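Local coordinates for phosphodiesterase (Pseudomonas aeruginosa, PDB 4G75), which is a colicin M-like bacteriocin that probably kills rival bacteria by hydrolysing the lipid-linked peptidoglycan precursor, and that binds magnesium, at residues Y20-G23 / N28-A31; Y97-F100 / D105-T108; A145-H150 / T273-G278. One frame throughout, in Å; residues are numbered along the deposited sequence.

Contact 1. Residues Y20-G23 / N28-A31; sequences YNYG and NWPA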
ATOM      1  N   TYR A  20      -1.708  22.583  -5.685  1.00  8.91           N
ATOM      2  CA  TYR A  20      -2.898  23.380  -5.464  1.00  7.91           C
ATOM      3  C   TYR A  20      -2.529  24.859  -5.426  1.00 15.66           C
ATOM      4  O   TYR A  20      -3.176  25.682  -6.076  1.00 13.32           O
ATOM      5  CB  TYR A  20      -3.594  22.965  -4.167  1.00 11.02           C
ATOM      6  CG  TYR A  20      -4.651  23.942  -3.727  1.00 13.16           C
ATOM      7  CD1 TYR A  20      -5.966  23.825  -4.169  1.00  9.19           C
ATOM      8  CD2 TYR A  20      -4.330  24.996  -2.881  1.00  7.42           C
ATOM      9  CE1 TYR A  20      -6.931  24.723  -3.771  1.00  9.76           C
ATOM     10  CE2 TYR A  20      -5.290  25.905  -2.477  1.00 10.87           C
ATOM     11  CZ  TYR A  20      -6.584  25.768  -2.929  1.00 16.90           C
ATOM     12  OH  TYR A  20      -7.526  26.678  -2.520  1.00 18.57           O
ATOM     13  N   ASN A  21      -1.480  25.195  -4.677  1.00 11.73           N
ATOM     14  CA  ASN A  21      -1.041  26.588  -4.587  1.00 11.02           C
ATOM     15  C   ASN A  21      -0.654  27.164  -5.945  1.00 19.92           C
ATOM     16  O   ASN A  21      -0.886  28.343  -6.212  1.00 14.30           O
ATOM     17  CB  ASN A  21       0.109  26.745  -3.587  1.00  6.96           C
ATOM     18  CG  ASN A  21      -0.297  26.368  -2.179  1.00 13.31           C
ATOM     19  OD1 ASN A  21      -1.443  26.565  -1.788  1.00 16.91           O
ATOM     20  ND2 ASN A  21       0.637  25.818  -1.412  1.00 20.08           N
ATOM     21  N   TYR A  22      -0.065  26.333  -6.800  1.00 13.21           N
ATOM     22  CA  TYR A  22       0.283  26.759  -8.149  1.00 11.00           C
ATOM     23  C   TYR A  22      -0.979  27.072  -8.953  1.00 17.11           C
ATOM     24  O   TYR A  22      -1.046  28.063  -9.695  1.00 10.74           O
ATOM     25  CB  TYR A  22       1.112  25.682  -8.856  1.00 10.28           C
ATOM     26  CG  TYR A  22       1.626  26.141 -10.197  1.00 17.25           C
ATOM     27  CD1 TYR A  22       2.770  26.927 -10.293  1.00 18.40           C
ATOM     28  CD2 TYR A  22       0.955  25.813 -11.365  1.00 16.87           C
ATOM     29  CE1 TYR A  22       3.242  27.357 -11.524  1.00 17.69           C
ATOM     30  CE2 TYR A  22       1.419  26.243 -12.599  1.00 15.53           C
ATOM     31  CZ  TYR A  22       2.559  27.019 -12.669  1.00 28.02           C
ATOM     32  OH  TYR A  22       3.021  27.445 -13.895  1.00 26.26           O
ATOM     33  N   GLY A  23      -1.981  26.214  -8.803  1.00 10.62           N
ATOM     34  CA  GLY A  23      -3.264  26.431  -9.435  1.00  6.55           C
ATOM     35  C   GLY A  23      -3.982  27.660  -8.908  1.00 11.22           C
ATOM     36  O   GLY A  23      -4.665  28.354  -9.667  1.00 10.33           O
ATOM     37  N   ASN A  28      -0.179  33.123 -12.192  1.00 20.88           N
ATOM     38  CA  ASN A  28       0.262  32.072 -13.107  1.00 19.74           C
ATOM     39  C   ASN A  28      -0.653  31.887 -14.308  1.00 18.92           C
ATOM     40  O   ASN A  28      -0.291  31.211 -15.269  1.00 22.88           O
ATOM     41  CB  ASN A  28       0.369  30.729 -12.373  1.00 18.78           C
ATOM     42  CG  ASN A  28       1.479  30.710 -11.351  1.00 22.01           C
ATOM     43  OD1 ASN A  28       2.499  31.377 -11.516  1.00 22.42           O
ATOM     44  ND2 ASN A  28       1.291  29.938 -10.284  1.00 18.09           N
ATOM     45  N   TRP A  29      -1.842  32.473 -14.247  1.00 18.24           N
ATOM     46  CA  TRP A  29      -2.893  32.110 -15.191  1.00 14.53           C
ATOM     47  C   TRP A  29      -3.541  33.295 -15.904  1.00 14.38           C
ATOM     48  O   TRP A  29      -4.484  33.883 -15.394  1.00 24.97           O
ATOM     49  CB  TRP A  29      -3.952  31.278 -14.470  1.00 13.35           C
ATOM     50  CG  TRP A  29      -3.360  30.068 -13.790  1.00 21.68           C
ATOM     51  CD1 TRP A  29      -3.060  29.937 -12.467  1.00 13.96           C
ATOM     52  CD2 TRP A  29      -2.976  28.834 -14.412  1.00 13.73           C
ATOM     53  NE1 TRP A  29      -2.527  28.692 -12.222  1.00 11.41           N
ATOM     54  CE2 TRP A  29      -2.467  27.996 -13.400  1.00 10.29           C
ATOM     55  CE3 TRP A  29      -3.028  28.352 -15.724  1.00 18.05           C
ATOM     56  CZ2 TRP A  29      -2.006  26.704 -13.660  1.00 13.29           C
ATOM     57  CZ3 TRP A  29      -2.575  27.071 -15.979  1.00 12.77           C
ATOM     58  CH2 TRP A  29      -2.068  26.261 -14.952  1.00 14.43           C
ATOM     59  N   PRO A  30      -3.041  33.624 -17.101  1.00 18.59           N
ATOM     60  CA  PRO A  30      -3.552  34.750 -17.892  1.00 33.95           C
ATOM     61  C   PRO A  30      -5.029  34.596 -18.256  1.00 34.84           C
ATOM     62  O   PRO A  30      -5.708  35.598 -18.467  1.00 26.51           O
ATOM     63  CB  PRO A  30      -2.690  34.693 -19.162  1.00 22.84           C
ATOM     64  CG  PRO A  30      -2.201  33.270 -19.212  1.00 37.92           C
ATOM     65  CD  PRO A  30      -1.919  32.961 -17.783  1.00 21.86           C
ATOM     66  N   ALA A  31      -5.518  33.361 -18.325  1.00 24.75           N
ATOM     67  CA  ALA A  31      -6.887  33.112 -18.763  1.00 10.20           C
ATOM     68  C   ALA A  31      -7.481  31.890 -18.069  1.00 21.48           C
ATOM     69  O   ALA A  31      -6.751  31.094 -17.479  1.00 16.66           O
ATOM     70  CB  ALA A  31      -6.925  32.928 -20.263  1.00 16.57           C
TER
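Tyr22 O, near the C-terminal end of helix 18-24, takes two side-chain N-H groups from the loop that follows. Trp29 NE1 donates to Tyr22 O over 3.0 Å, with the carbonyl oxygen near the plane of the indole and the nitrogen tilted somewhat from the carbonyl plane. Asn28 ND2 donates to the same Tyr22 O over 3.1 Å, and here both planar groups agree: the nitrogen lies in the carbonyl plane on a lone pair, the oxygen lies in the plane of the amide, and the N-H...O angle is 167°. Neighbouring Gly23 O is 3.3 Å from Trp29 NE1, but the angle is too poor for a bond; its donor is Gln36 NE2, from helix 34-49. With chi1 at -174°, Tyr22 carries its ring beside its own carbonyl carbon, where Asn28 can serve oxygen and ring together. The Asn28 amide stacks on one face of the phenol, 24° from parallel, with ND2 off toward the rim and 3.4 Å from Tyr22 CD1. The amide lies flat there, so its N-H groups run alongside the ring and do not point into it. Trp29 crosses Tyr22 at about a right angle and touches it through carbon, Trp29 CZ2 to Tyr22 CE2 at 3.6 Å. Tyr39 supplies a further aromatic ring beside Tyr22. The contact lies at one end of the molecule, its centre about 32 Å from the centre of the chain and away from the magnesium site, and joins the last turn of helix 18-24 to the loop that leads on to helix 34-49. Two converging donors satisfy Tyr22 O and would probably offset the partial negative charge at the C-terminal end of the helix.

Contact 2. Residues Y97-F100 / D105-T108; sequences YNQF and DRIT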
ATOM      1  N   TYR A  97       7.379   6.251  -2.162  1.00  6.65           N
ATOM      2  CA  TYR A  97       8.812   5.993  -2.185  1.00 10.66           C
ATOM      3  C   TYR A  97       9.590   7.116  -1.507  1.00 15.23           C
ATOM      4  O   TYR A  97      10.644   6.879  -0.915  1.00 10.86           O
ATOM      5  CB  TYR A  97       9.318   5.781  -3.611  1.00  9.40           C
ATOM      6  CG  TYR A  97      10.719   5.224  -3.632  1.00 11.37           C
ATOM      7  CD1 TYR A  97      10.975   3.941  -3.171  1.00  8.35           C
ATOM      8  CD2 TYR A  97      11.792   5.990  -4.082  1.00 11.15           C
ATOM      9  CE1 TYR A  97      12.260   3.421  -3.167  1.00  8.52           C
ATOM     10  CE2 TYR A  97      13.087   5.476  -4.084  1.00 13.39           C
ATOM     11  CZ  TYR A  97      13.308   4.189  -3.624  1.00 14.85           C
ATOM     12  OH  TYR A  97      14.584   3.667  -3.611  1.00 17.96           O
ATOM     13  N   ASN A  98       9.069   8.337  -1.578  1.00  7.95           N
ATOM     14  CA  ASN A  98       9.705   9.444  -0.864  1.00  7.11           C
ATOM     15  C   ASN A  98       9.687   9.202   0.640  1.00 12.51           C
ATOM     16  O   ASN A  98      10.654   9.503   1.350  1.00  9.64           O
ATOM     17  CB  ASN A  98       9.029  10.778  -1.200  1.00  3.53           C
ATOM     18  CG  ASN A  98       9.354  11.243  -2.610  1.00  8.08           C
ATOM     19  OD1 ASN A  98      10.304  10.756  -3.225  1.00 11.86           O
ATOM     20  ND2 ASN A  98       8.577  12.186  -3.122  1.00  6.91           N
ATOM     21  N   GLN A  99       8.587   8.650   1.133  1.00  9.55           N
ATOM     22  CA  GLN A  99       8.519   8.304   2.545  1.00  7.56           C
ATOM     23  C   GLN A  99       9.527   7.228   2.914  1.00  9.29           C
ATOM     24  O   GLN A  99      10.202   7.339   3.936  1.00  8.39           O
ATOM     25  CB  GLN A  99       7.115   7.859   2.943  1.00  6.15           C
ATOM     26  CG  GLN A  99       6.127   9.005   3.031  1.00  8.25           C
ATOM     27  CD  GLN A  99       5.073   8.774   4.078  1.00  5.46           C
ATOM     28  OE1 GLN A  99       4.131   7.998   3.879  1.00  8.21           O
ATOM     29  NE2 GLN A  99       5.224   9.444   5.216  1.00  8.41           N
ATOM     30  N   PHE A 100       9.629   6.186   2.091  1.00  9.20           N
ATOM     31  CA  PHE A 100      10.520   5.071   2.413  1.00  7.46           C
ATOM     32  C   PHE A 100      11.994   5.437   2.283  1.00 13.02           C
ATOM     33  O   PHE A 100      12.797   5.178   3.182  1.00 13.32           O
ATOM     34  CB  PHE A 100      10.244   3.842   1.529  1.00 11.90           C
ATOM     35  CG  PHE A 100      11.290   2.764   1.669  1.00  5.80           C
ATOM     36  CD1 PHE A 100      11.289   1.927   2.769  1.00 10.66           C
ATOM     37  CD2 PHE A 100      12.299   2.619   0.723  1.00 10.20           C
ATOM     38  CE1 PHE A 100      12.254   0.945   2.914  1.00 12.86           C
ATOM     39  CE2 PHE A 100      13.272   1.641   0.867  1.00 10.17           C
ATOM     40  CZ  PHE A 100      13.246   0.801   1.963  1.00  9.03           C
ATOM     41  N   ASP A 105       7.940  13.288   5.620  1.00  9.07           N
ATOM     42  CA  ASP A 105       6.600  13.293   6.192  1.00 10.65           C
ATOM     43  C   ASP A 105       5.622  13.270   5.019  1.00  8.05           C
ATOM     44  O   ASP A 105       6.022  13.464   3.880  1.00 11.32           O
ATOM     45  CB  ASP A 105       6.377  14.542   7.041  1.00 12.95           C
ATOM     46  CG  ASP A 105       6.454  15.825   6.219  1.00 12.31           C
ATOM     47  OD1 ASP A 105       7.574  16.330   5.999  1.00 31.62           O
ATOM     48  OD2 ASP A 105       5.394  16.328   5.801  1.00 16.86           O
ATOM     49  N   ARG A 106       4.345  13.054   5.297  1.00  7.20           N
ATOM     50  CA  ARG A 106       3.379  12.794   4.233  1.00  5.69           C
ATOM     51  C   ARG A 106       3.255  13.946   3.256  1.00  7.33           C
ATOM     52  O   ARG A 106       3.297  13.756   2.034  1.00 11.93           O
ATOM     53  CB  ARG A 106       2.011  12.473   4.832  1.00 10.15           C
ATOM     54  CG  ARG A 106       2.024  11.175   5.620  1.00  6.65           C
ATOM     55  CD  ARG A 106       0.754  10.998   6.424  1.00  6.58           C
ATOM     56  NE  ARG A 106       0.870   9.893   7.377  1.00  8.33           N
ATOM     57  CZ  ARG A 106      -0.089   9.544   8.226  1.00 12.35           C
ATOM     58  NH1 ARG A 106      -1.241  10.202   8.223  1.00 10.66           N
ATOM     59  NH2 ARG A 106       0.099   8.544   9.080  1.00  9.75           N
ATOM     60  N   ILE A 107       3.093  15.145   3.800  1.00  7.15           N
ATOM     61  CA  ILE A 107       2.896  16.321   2.967  1.00  4.87           C
ATOM     62  C   ILE A 107       4.138  16.602   2.128  1.00 10.24           C
ATOM     63  O   ILE A 107       4.043  16.814   0.917  1.00  7.05           O
ATOM     64  CB  ILE A 107       2.472  17.536   3.818  1.00  7.33           C
ATOM     65  CG1 ILE A 107       1.083  17.276   4.416  1.00  6.36           C
ATOM     66  CG2 ILE A 107       2.489  18.818   2.981  1.00  8.10           C
ATOM     67  CD1 ILE A 107       0.649  18.276   5.464  1.00 13.41           C
ATOM     68  N   THR A 108       5.306  16.571   2.760  1.00  8.65           N
ATOM     69  CA  THR A 108       6.548  16.781   2.019  1.00  8.85           C
ATOM     70  C   THR A 108       6.715  15.734   0.917  1.00  9.43           C
ATOM     71  O   THR A 108       7.132  16.046  -0.193  1.00  8.99           O
ATOM     72  CB  THR A 108       7.776  16.750   2.941  1.00 11.60           C
ATOM     73  OG1 THR A 108       7.682  17.813   3.899  1.00 15.24           O
ATOM     74  CG2 THR A 108       9.055  16.912   2.136  1.00 11.76           C
TER
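Gln99 sets its CG opposite its own carbonyl carbon (chi1 -74°), and a bend at chi2 (-148°) turns the amide toward the start of helix 106-113, where Arg106 also has CG opposite its carbonyl carbon and then runs extended to NE. The two side chains meet low on the arginine: Gln99 NE2 lies 3.7 Å from Arg106 CG and equally 3.7 Å from Arg106 N, without a hydrogen bond to Arg106. The amide meets the foot of the arginine, and the guanidinium, its plane 88° from that of the amide, lies beyond it. Gln99 NE2 is used instead by Asp104 O and by Asp4 OD2, and the same Asp4 oxygen makes a salt bridge with Arg106 NE, while Arg106 NH1 bonds Thr8 O. One acidic group near the N terminus thus serves both sides of the short connection between helices 81-102 and 106-113. Asp105 is the N-cap of the second helix. Its OD2 receives Thr108 N over 3.1 Å, nearly straight at the hydrogen but from above the carboxylate plane, and its OD1 receives the Thr108 OG1 hydroxyl over 2.6 Å on the syn side. One residue before Gln99, Asn98 ND2 donates to Ala109 O, a second tie between the two helices.

Contact 3. Residues A145-H150 / T273-G278; sequences AAAFAH and TPYPIG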
ATOM      1  N   ALA A 145      -2.237   2.597  -2.486  1.00  8.16           N
ATOM      2  CA  ALA A 145      -2.369   3.278  -3.773  1.00  8.62           C
ATOM      3  C   ALA A 145      -1.154   3.025  -4.659  1.00  7.51           C
ATOM      4  O   ALA A 145      -1.285   2.827  -5.869  1.00  5.99           O
ATOM      5  CB  ALA A 145      -2.598   4.781  -3.580  1.00  5.76           C
ATOM      6  N   ALA A 146       0.029   3.039  -4.056  1.00  6.33           N
ATOM      7  CA  ALA A 146       1.256   2.789  -4.803  1.00  7.18           C
ATOM      8  C   ALA A 146       1.253   1.381  -5.384  1.00  9.21           C
ATOM      9  O   ALA A 146       1.705   1.165  -6.504  1.00  7.81           O
ATOM     10  CB  ALA A 146       2.464   2.988  -3.908  1.00  6.70           C
ATOM     11  N   ALA A 147       0.745   0.428  -4.608  1.00  3.98           N
ATOM     12  CA  ALA A 147       0.669  -0.961  -5.052  1.00  2.15           C
ATOM     13  C   ALA A 147      -0.286  -1.100  -6.233  1.00  4.91           C
ATOM     14  O   ALA A 147      -0.035  -1.866  -7.165  1.00  6.55           O
ATOM     15  CB  ALA A 147       0.226  -1.852  -3.913  1.00  6.24           C
ATOM     16  N   PHE A 148      -1.395  -0.371  -6.171  1.00  6.51           N
ATOM     17  CA  PHE A 148      -2.352  -0.365  -7.272  1.00  9.02           C
ATOM     18  C   PHE A 148      -1.731   0.280  -8.510  1.00 12.20           C
ATOM     19  O   PHE A 148      -1.880  -0.208  -9.630  1.00  7.74           O
ATOM     20  CB  PHE A 148      -3.620   0.383  -6.852  1.00  8.50           C
ATOM     21  CG  PHE A 148      -4.654   0.463  -7.925  1.00  5.27           C
ATOM     22  CD1 PHE A 148      -5.230  -0.687  -8.425  1.00  6.43           C
ATOM     23  CD2 PHE A 148      -5.053   1.690  -8.434  1.00 11.86           C
ATOM     24  CE1 PHE A 148      -6.186  -0.621  -9.429  1.00 14.08           C
ATOM     25  CE2 PHE A 148      -6.017   1.770  -9.431  1.00 11.10           C
ATOM     26  CZ  PHE A 148      -6.577   0.609  -9.932  1.00  8.47           C
ATOM     27  N   ALA A 149      -1.028   1.384  -8.307  1.00  8.82           N
ATOM     28  CA  ALA A 149      -0.380   2.054  -9.420  1.00  9.03           C
ATOM     29  C   ALA A 149       0.624   1.120 -10.093  1.00  9.24           C
ATOM     30  O   ALA A 149       0.728   1.091 -11.319  1.00  8.40           O
ATOM     31  CB  ALA A 149       0.284   3.336  -8.950  1.00  6.96           C
ATOM     32  N   HIS A 150       1.348   0.340  -9.296  1.00  6.36           N
ATOM     33  CA  HIS A 150       2.325  -0.583  -9.863  1.00  8.13           C
ATOM     34  C   HIS A 150       1.663  -1.725 -10.642  1.00 11.24           C
ATOM     35  O   HIS A 150       2.233  -2.268 -11.595  1.00  9.21           O
ATOM     36  CB  HIS A 150       3.256  -1.144  -8.787  1.00  7.61           C
ATOM     37  CG  HIS A 150       4.435  -1.870  -9.353  1.00 13.25           C
ATOM     38  ND1 HIS A 150       5.588  -1.222  -9.740  1.00 22.40           N
ATOM     39  CD2 HIS A 150       4.619  -3.178  -9.645  1.00 24.01           C
ATOM     40  CE1 HIS A 150       6.445  -2.106 -10.220  1.00 16.22           C
ATOM     41  NE2 HIS A 150       5.878  -3.301 -10.178  1.00 19.11           N
ATOM     42  N   THR A 273      -0.924  -5.726 -15.094  1.00  7.63           N
ATOM     43  CA  THR A 273      -0.622  -7.142 -14.890  1.00  8.46           C
ATOM     44  C   THR A 273      -0.203  -7.403 -13.444  1.00 10.54           C
ATOM     45  O   THR A 273       0.402  -6.539 -12.805  1.00  9.23           O
ATOM     46  CB  THR A 273       0.468  -7.625 -15.869  1.00 11.84           C
ATOM     47  OG1 THR A 273       0.451  -9.057 -15.953  1.00 14.27           O
ATOM     48  CG2 THR A 273       1.846  -7.140 -15.438  1.00  9.46           C
ATOM     49  N   PRO A 274      -0.543  -8.583 -12.915  1.00 11.26           N
ATOM     50  CA  PRO A 274      -0.122  -8.905 -11.549  1.00  8.01           C
ATOM     51  C   PRO A 274       1.397  -8.866 -11.415  1.00 10.19           C
ATOM     52  O   PRO A 274       2.130  -9.009 -12.401  1.00 10.98           O
ATOM     53  CB  PRO A 274      -0.633 -10.337 -11.356  1.00 10.86           C
ATOM     54  CG  PRO A 274      -1.783 -10.452 -12.307  1.00 16.53           C
ATOM     55  CD  PRO A 274      -1.354  -9.663 -13.510  1.00  8.52           C
ATOM     56  N   TYR A 275       1.874  -8.675 -10.193  1.00  8.66           N
ATOM     57  CA  TYR A 275       3.310  -8.711  -9.949  1.00  8.63           C
ATOM     58  C   TYR A 275       3.559  -9.255  -8.552  1.00  5.38           C
ATOM     59  O   TYR A 275       2.691  -9.151  -7.692  1.00  7.09           O
ATOM     60  CB  TYR A 275       3.910  -7.316 -10.079  1.00  7.79           C
ATOM     61  CG  TYR A 275       3.366  -6.332  -9.074  1.00  8.28           C
ATOM     62  CD1 TYR A 275       4.045  -6.071  -7.886  1.00  6.21           C
ATOM     63  CD2 TYR A 275       2.168  -5.673  -9.307  1.00  6.29           C
ATOM     64  CE1 TYR A 275       3.545  -5.165  -6.959  1.00  9.42           C
ATOM     65  CE2 TYR A 275       1.661  -4.760  -8.386  1.00  7.57           C
ATOM     66  CZ  TYR A 275       2.358  -4.511  -7.221  1.00  7.90           C
ATOM     67  OH  TYR A 275       1.851  -3.619  -6.316  1.00  7.02           O
ATOM     68  N   PRO A 276       4.745  -9.843  -8.329  1.00  8.55           N
ATOM     69  CA  PRO A 276       5.106 -10.401  -7.022  1.00 11.07           C
ATOM     70  C   PRO A 276       5.477  -9.319  -6.023  1.00  8.58           C
ATOM     71  O   PRO A 276       6.181  -8.365  -6.371  1.00 10.51           O
ATOM     72  CB  PRO A 276       6.364 -11.232  -7.314  1.00 15.02           C
ATOM     73  CG  PRO A 276       6.715 -11.005  -8.734  1.00 14.11           C
ATOM     74  CD  PRO A 276       5.832  -9.958  -9.312  1.00 11.17           C
ATOM     75  N   ILE A 277       5.002  -9.463  -4.791  1.00  9.44           N
ATOM     76  CA  ILE A 277       5.484  -8.618  -3.712  1.00  9.12           C
ATOM     77  C   ILE A 277       6.341  -9.487  -2.798  1.00  3.99           C
ATOM     78  O   ILE A 277       5.840 -10.384  -2.120  1.00 11.56           O
ATOM     79  CB  ILE A 277       4.334  -7.939  -2.938  1.00  8.67           C
ATOM     80  CG1 ILE A 277       3.635  -6.915  -3.843  1.00  7.09           C
ATOM     81  CG2 ILE A 277       4.862  -7.242  -1.681  1.00  7.17           C
ATOM     82  CD1 ILE A 277       2.400  -6.272  -3.220  1.00  8.00           C
ATOM     83  N   GLY A 278       7.640  -9.234  -2.810  1.00  9.26           N
ATOM     84  CA  GLY A 278       8.521  -9.880  -1.862  1.00  6.85           C
ATOM     85  C   GLY A 278       8.294  -9.256  -0.500  1.00  9.44           C
ATOM     86  O   GLY A 278       8.010  -8.059  -0.389  1.00  9.21           O
TER
HETATM   87  O   HOH W   1       2.696  -4.921 -12.768  1.00  9.24           O
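His150 and Tyr275 form a T-shaped, edge-to-face pair where helix 143-153 packs on strand 275-278, which runs between strands 159-160 and 229-243 in the mixed sheet of the colicin M family region. The imidazole supplies the edge and the phenol the face. His150 CD2 sits over the centre of the Tyr275 ring, 3.4 Å from both Tyr275 CG and Tyr275 CD1, in the manner of a CH-pi contact; the His150 and Tyr275 ring planes stand 71° apart, with centroids 4.3 Å from each other. The tyrosine reaches this place through a chi1 of 62°, the crowded position between backbone N and carbonyl carbon, which carries the ring toward the helix. At its far end Tyr275 OH donates to Ala147 O over 2.7 Å, arriving from the side of the carbonyl (C=O...O angle 108°), and it lies 3.4 Å from Ala147 CB. Hydroxyl and face are therefore both engaged by one turn of helix, which probably restricts how far the phenol can slide or tilt. His150 NE2, next to CD2 on the imidazole, is bonded to Lys157 O, which fixes the rotation of the imidazole. The ring of Tyr243 meets Tyr275 nearly parallel. The contact is buried, with the Ala147 side chain about 11 Å from the magnesium ion. Just before the strand begins, a water bridges the two backbones, 2.9 Å from His150 O and 2.8 Å from Thr273 O.

The contacts follow one another along the chain, each closing before the next opens. Contacts 1 and 2 are local, each tying a helix to the residues soon after it, with centres 25 Å apart on the same side of the chain's centre. Contact 3 instead spans more than 120 residues, joining helix 143-153 to strand 275-278; its centre is 19 Å from that of contact 2 and 34 Å from that of contact 1. None touches another. Helix 81-102, which carries part of contact 2, also packs on Ala145, Ala146 and Ala149 of helix 143-153. The series thus leads from the helical N-terminal part toward the sheet that holds the magnesium ligand Asp241.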